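Local coordinates for hypothetical protein (Pseudomonas syringae pv. tomato, PDB 2OT9) that is of unknown function but belongs to the YaeQ family, placed in the PDDEXK nuclease-like clan, and binds meso-tartaric acid in the crystal, at residues A[34-39]-A[105-110]; A[40-45]-A[130-135]. All blocks are in the same frame, centred on the assembly; numbering follows the deposited sequence.

Contact 1. Residues A[34-39]-A[105-110]; sequences SETEER and LAYGSL. With SRT (S,R meso-tartaric acid), chain C.
Torsions bring Arg39 and Tyr107 together: Arg39 extends its chain with CG trans to the backbone N (chi1 -179°) before bending at chi3, while Tyr107 holds CG between its own N and carbonyl carbon, which places the phenol end against the first turn of helix 37-49. The phenol oxygen ends up against the arginine stem, with Tyr107 OH 3.2 Å from Arg39 CB. The two side chains cross at about a right angle, and the guanidinium and ring planes are 64° apart, so this is no parallel stack. Tyr107 OH lies over one guanidinium face, 3.3 Å from Arg39 NE, but the angle is too poor for a hydrogen bond; SRT O2 lies over the opposite face. SRT O1 meets the guanidinium edge in its plane: Arg39 NH2 donates to SRT O1 over 2.8 Å at 167°, whereas NH1 is shared weakly between O1 and Val84 O. Glu38 lines the ring obliquely, its CB 4.3 Å from Tyr107 CE1. Thr36 is the N-cap of the helix, its OG1 accepting from Arg39 N at 3.1 Å. Gln86 N and Val84 O also hydrogen-bond the ligand. The guanidinium is thus packed on one face by tyrosine and engaged by the ligand at its edge, consistent with an anion-binding pocket; the cap holds Arg39's backbone in the first turn and probably helps place its side chain.

Contact 2. Residues A[40-45]-A[130-135]; sequences MTVRLL and AAVPQD
Val132 meets helix 37-49 with both of its methyls, one directed at Val42 and the other at Leu45, residues three apart and so on neighbouring turns of the same helical face. The two valines run antiparallel alongside one another, and Val42 CG1 comes within 4.2 Å of Val132 CG2. Leu45 approaches differently: it comes in at a slant and touches with the end of one branch, Leu45 CD1 lying 4.1 Å from Val132 CG1. The first torsion of Val132, with CG1 trans to the backbone N (chi1 -179°) and CG2 trans to the carbonyl carbon, sets which methyl faces which partner, CG1 to Leu45 and CG2 to Val42. All three residues point their CB atoms across the interface, yet the closest CA pair, Val42 CA and Val132 CA, is 7.7 Å apart, a gap bridged by side chains alone. The helical backbone is intact here, with Leu45 N bonded to Thr41 O at 3.0 Å. Val132 lies between Ala131 and Pro133, the latter at the N-cap of helix 134-141, and its backbone bonds to Ala106. Leu137 of that helix also touches Val42, and Trp150 packs on Leu45, so the patch continues on both residues. No hydrogen bond joins the two segments, and the three touching residues are buried; their chemistry is therefore purely apolar, joining helix 37-49 to region 130-135 through shape and exclusion of water.

The centres of contact 1 and contact 2 lie about 7 Å apart, and both use helix 37-49: its N-terminal end in contact 1, the following turns in contact 2. Their other segments reach strands 101-106 and 127-131, parallel neighbours in the mixed sheet, where Ala106 N and Ala130 O are 2.8 Å apart, a probable hydrogen bond. Along the chain the order is 34-39, 40-45, 105-110, 130-135, so the contacts cross. Direct ties include the salt bridge from Glu35 OE2 to Arg43 NE and packing of Leu105 on Val42. One helix thus runs from the tartaric acid pocket at the surface into the buried interior.

Contact 1. Residues A[34-39]-A[105-110]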
loop_
_atom_site.group_PDB
_atom_site.type_symbol
_atom_site.label_atom_id
_atom_site.label_comp_id
_atom_site.label_asym_id
_atom_site.label_seq_id
_atom_site.Cartn_x
_atom_site.Cartn_y
_atom_site.Cartn_z
ATOM N N SER A 34 -1.419 7.210 -15.417
ATOM C CA SER A 34 -0.902 5.841 -15.522
ATOM C C SER A 34 -1.223 4.949 -14.322
ATOM O O SER A 34 -0.983 3.742 -14.361
ATOM C CB SER A 34 0.607 5.864 -15.716
ATOM O OG SER A 34 0.919 6.509 -16.934
ATOM N N GLU A 35 -1.738 5.545 -13.257
ATOM C CA GLU A 35 -2.119 4.794 -12.071
ATOM C C GLU A 35 -3.546 4.289 -12.234
ATOM O O GLU A 35 -4.487 5.082 -12.298
ATOM C CB GLU A 35 -2.024 5.649 -10.812
ATOM C CG GLU A 35 -2.486 4.907 -9.554
ATOM C CD GLU A 35 -2.023 5.581 -8.278
ATOM O OE1 GLU A 35 -2.004 6.828 -8.248
ATOM O OE2 GLU A 35 -1.696 4.867 -7.305
ATOM N N THR A 36 -3.703 2.968 -12.299
ATOM C CA THR A 36 -5.039 2.387 -12.448
ATOM C C THR A 36 -5.810 2.521 -11.138
ATOM O O THR A 36 -5.210 2.765 -10.072
ATOM C CB THR A 36 -4.989 0.899 -12.839
ATOM O OG1 THR A 36 -4.295 0.173 -11.828
ATOM C CG2 THR A 36 -4.317 0.700 -14.202
ATOM N N GLU A 37 -7.134 2.358 -11.205
ATOM C CA GLU A 37 -7.964 2.319 -9.990
ATOM C C GLU A 37 -7.463 1.236 -9.037
ATOM O O GLU A 37 -7.438 1.442 -7.828
ATOM C CB GLU A 37 -9.449 2.083 -10.335
ATOM C CG GLU A 37 -10.128 3.301 -10.922
ATOM C CD GLU A 37 -11.503 2.992 -11.541
ATOM O OE1 GLU A 37 -11.705 1.890 -12.114
ATOM O OE2 GLU A 37 -12.377 3.875 -11.455
ATOM N N GLU A 38 -7.059 0.086 -9.586
ATOM C CA GLU A 38 -6.503 -1.000 -8.776
ATOM C C GLU A 38 -5.227 -0.584 -8.033
ATOM O O GLU A 38 -5.070 -0.856 -6.843
ATOM C CB GLU A 38 -6.251 -2.233 -9.654
ATOM C CG GLU A 38 -7.537 -3.006 -10.028
ATOM C CD GLU A 38 -8.281 -2.453 -11.247
ATOM O OE1 GLU A 38 -7.792 -1.506 -11.940
ATOM O OE2 GLU A 38 -9.383 -2.992 -11.527
ATOM N N ARG A 39 -4.316 0.078 -8.734
ATOM C CA ARG A 39 -3.059 0.530 -8.111
ATOM C C ARG A 39 -3.334 1.515 -6.985
ATOM O O ARG A 39 -2.825 1.374 -5.877
ATOM C CB ARG A 39 -2.125 1.151 -9.167
ATOM C CG ARG A 39 -0.782 1.625 -8.573
ATOM C CD ARG A 39 0.205 2.063 -9.669
ATOM N NE ARG A 39 0.646 0.913 -10.449
ATOM C CZ ARG A 39 1.698 0.152 -10.154
ATOM N NH1 ARG A 39 2.471 0.453 -9.121
ATOM N NH2 ARG A 39 2.010 -0.891 -10.931
ATOM N N LEU A 105 3.257 -4.040 -1.070
ATOM C CA LEU A 105 1.993 -4.714 -1.339
ATOM C C LEU A 105 1.913 -5.024 -2.825
ATOM O O LEU A 105 1.606 -4.138 -3.645
ATOM C CB LEU A 105 0.772 -3.860 -0.940
ATOM C CG LEU A 105 0.358 -3.783 0.516
ATOM C CD1 LEU A 105 -1.006 -3.119 0.627
ATOM C CD2 LEU A 105 0.322 -5.211 1.129
ATOM N N ALA A 106 2.185 -6.276 -3.167
ATOM C CA ALA A 106 2.236 -6.708 -4.545
ATOM C C ALA A 106 0.816 -7.035 -5.020
ATOM O O ALA A 106 -0.039 -7.374 -4.204
ATOM C CB ALA A 106 3.145 -7.932 -4.658
ATOM N N TYR A 107 0.553 -6.886 -6.316
ATOM C CA TYR A 107 -0.737 -7.305 -6.880
ATOM C C TYR A 107 -0.545 -7.667 -8.334
ATOM O O TYR A 107 0.527 -7.424 -8.903
ATOM C CB TYR A 107 -1.828 -6.227 -6.688
ATOM C CG TYR A 107 -1.674 -5.026 -7.598
ATOM C CD1 TYR A 107 -2.385 -4.953 -8.817
ATOM C CD2 TYR A 107 -0.853 -3.966 -7.242
ATOM C CE1 TYR A 107 -2.244 -3.865 -9.664
ATOM C CE2 TYR A 107 -0.686 -2.851 -8.097
ATOM C CZ TYR A 107 -1.394 -2.814 -9.299
ATOM O OH TYR A 107 -1.242 -1.741 -10.152
ATOM N N GLY A 108 -1.585 -8.253 -8.931
ATOM C CA GLY A 108 -1.486 -8.815 -10.264
ATOM C C GLY A 108 -1.030 -10.258 -10.165
ATOM O O GLY A 108 -0.813 -10.780 -9.060
ATOM N N SER A 109 -0.882 -10.885 -11.326
ATOM C CA SER A 109 -0.349 -12.228 -11.464
ATOM C C SER A 109 1.139 -12.233 -11.096
ATOM O O SER A 109 1.945 -11.545 -11.726
ATOM C CB SER A 109 -0.547 -12.698 -12.908
ATOM O OG SER A 109 0.297 -13.796 -13.219
ATOM N N LEU A 110 1.484 -12.995 -10.065
ATOM C CA LEU A 110 2.837 -12.944 -9.495
ATOM C C LEU A 110 3.751 -14.110 -9.853
ATOM O O LEU A 110 4.904 -14.131 -9.448
ATOM C CB LEU A 110 2.750 -12.779 -7.971
ATOM C CG LEU A 110 2.273 -11.437 -7.406
ATOM C CD1 LEU A 110 2.643 -11.428 -5.926
ATOM C CD2 LEU A 110 2.888 -10.217 -8.120
HETATM O O1 SRT C . 4.427 -2.140 -10.196
HETATM O O11 SRT C . 6.075 -1.775 -11.579
HETATM C C1 SRT C . 5.262 -1.387 -10.719
HETATM C C2 SRT C . 5.258 0.040 -10.235
HETATM O O2 SRT C . 5.202 1.053 -11.252
HETATM C C3 SRT C . 6.472 0.192 -9.349
HETATM O O3 SRT C . 6.049 -0.369 -8.103
HETATM C C4 SRT C . 6.913 1.637 -9.218
HETATM O O4 SRT C . 6.079 2.570 -9.056
HETATM O O41 SRT C . 8.141 1.856 -9.278
#

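Contact 2. Residues A[40-45]-A[130-135]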
loop_
_atom_site.group_PDB
_atom_site.type_symbol
_atom_site.label_atom_id
_atom_site.label_comp_id
_atom_site.label_asym_id
_atom_site.label_seq_id
_atom_site.Cartn_x
_atom_site.Cartn_y
_atom_site.Cartn_z
HETATM N N MSE A 40 -4.157 2.520 -7.262
HETATM C CA MSE A 40 -4.565 3.465 -6.230
HETATM C C MSE A 40 -5.187 2.761 -5.022
HETATM O O MSE A 40 -4.864 3.078 -3.875
HETATM C CB MSE A 40 -5.557 4.482 -6.797
HETATM C CG MSE A 40 -6.260 5.242 -5.671
HETATM SE SE MSE A 40 -6.931 6.950 -6.287
HETATM C CE MSE A 40 -5.192 7.681 -6.648
ATOM N N THR A 41 -6.077 1.808 -5.278
ATOM C CA THR A 41 -6.717 1.052 -4.206
ATOM C C THR A 41 -5.711 0.288 -3.348
ATOM O O THR A 41 -5.845 0.245 -2.127
ATOM C CB THR A 41 -7.800 0.125 -4.780
ATOM O OG1 THR A 41 -8.785 0.952 -5.432
ATOM C CG2 THR A 41 -8.449 -0.717 -3.684
ATOM N N VAL A 42 -4.695 -0.296 -3.979
ATOM C CA VAL A 42 -3.628 -0.944 -3.214
ATOM C C VAL A 42 -2.890 0.084 -2.329
ATOM O O VAL A 42 -2.591 -0.206 -1.163
ATOM C CB VAL A 42 -2.644 -1.724 -4.117
ATOM C CG1 VAL A 42 -1.601 -2.439 -3.261
ATOM C CG2 VAL A 42 -3.412 -2.799 -4.935
ATOM N N ARG A 43 -2.617 1.274 -2.861
ATOM C CA ARG A 43 -2.028 2.349 -2.034
ATOM C C ARG A 43 -2.910 2.713 -0.827
ATOM O O ARG A 43 -2.394 2.967 0.268
ATOM C CB ARG A 43 -1.764 3.603 -2.872
ATOM C CG ARG A 43 -0.633 3.427 -3.869
ATOM C CD ARG A 43 0.094 4.752 -4.110
ATOM N NE ARG A 43 -0.755 5.747 -4.760
ATOM C CZ ARG A 43 -0.468 7.045 -4.844
ATOM N NH1 ARG A 43 -1.313 7.868 -5.474
ATOM N NH2 ARG A 43 0.659 7.523 -4.303
ATOM N N LEU A 44 -4.228 2.759 -1.032
ATOM C CA LEU A 44 -5.165 3.050 0.076
ATOM C C LEU A 44 -5.176 1.947 1.140
ATOM O O LEU A 44 -5.246 2.229 2.352
ATOM C CB LEU A 44 -6.599 3.268 -0.438
ATOM C CG LEU A 44 -6.829 4.329 -1.513
ATOM C CD1 LEU A 44 -8.333 4.431 -1.843
ATOM C CD2 LEU A 44 -6.272 5.664 -1.112
ATOM N N LEU A 45 -5.119 0.691 0.701
ATOM C CA LEU A 45 -5.023 -0.430 1.648
ATOM C C LEU A 45 -3.728 -0.321 2.453
ATOM O O LEU A 45 -3.735 -0.529 3.656
ATOM C CB LEU A 45 -5.036 -1.770 0.901
ATOM C CG LEU A 45 -6.385 -2.238 0.351
ATOM C CD1 LEU A 45 -6.181 -3.465 -0.557
ATOM C CD2 LEU A 45 -7.352 -2.538 1.495
ATOM N N ALA A 130 3.754 -8.644 0.851
ATOM C CA ALA A 130 2.476 -9.340 0.904
ATOM C C ALA A 130 1.764 -9.094 -0.417
ATOM O O ALA A 130 1.951 -8.046 -1.042
ATOM C CB ALA A 130 1.636 -8.813 2.064
ATOM N N ALA A 131 0.967 -10.052 -0.861
ATOM C CA ALA A 131 0.191 -9.900 -2.095
ATOM C C ALA A 131 -1.304 -9.712 -1.780
ATOM O O ALA A 131 -1.844 -10.374 -0.888
ATOM C CB ALA A 131 0.386 -11.110 -2.986
ATOM N N VAL A 132 -1.953 -8.828 -2.533
ATOM C CA VAL A 132 -3.389 -8.582 -2.432
ATOM C C VAL A 132 -4.083 -9.466 -3.480
ATOM O O VAL A 132 -3.702 -9.417 -4.649
ATOM C CB VAL A 132 -3.727 -7.092 -2.747
ATOM C CG1 VAL A 132 -5.229 -6.831 -2.615
ATOM C CG2 VAL A 132 -2.927 -6.120 -1.840
ATOM N N PRO A 133 -5.074 -10.278 -3.073
ATOM C CA PRO A 133 -5.788 -11.157 -4.044
ATOM C C PRO A 133 -6.538 -10.334 -5.097
ATOM O O PRO A 133 -7.115 -9.295 -4.765
ATOM C CB PRO A 133 -6.801 -11.922 -3.162
ATOM C CG PRO A 133 -6.283 -11.798 -1.772
ATOM C CD PRO A 133 -5.573 -10.456 -1.700
ATOM N N GLN A 134 -6.554 -10.795 -6.347
ATOM C CA GLN A 134 -7.107 -9.977 -7.425
ATOM C C GLN A 134 -8.621 -9.825 -7.342
ATOM O O GLN A 134 -9.147 -8.766 -7.686
ATOM C CB GLN A 134 -6.687 -10.479 -8.825
ATOM C CG GLN A 134 -7.098 -9.529 -10.019
ATOM C CD GLN A 134 -6.252 -8.228 -10.189
ATOM O OE1 GLN A 134 -6.600 -7.362 -10.998
ATOM N NE2 GLN A 134 -5.164 -8.099 -9.447
ATOM N N ASP A 135 -9.314 -10.867 -6.889
ATOM C CA ASP A 135 -10.781 -10.815 -6.833
ATOM C C ASP A 135 -11.294 -9.668 -5.960
ATOM O O ASP A 135 -12.074 -8.859 -6.436
ATOM C CB ASP A 135 -11.426 -12.169 -6.475
ATOM C CG ASP A 135 -11.017 -12.714 -5.087
ATOM O OD1 ASP A 135 -10.227 -12.089 -4.341
ATOM O OD2 ASP A 135 -11.511 -13.817 -4.747
#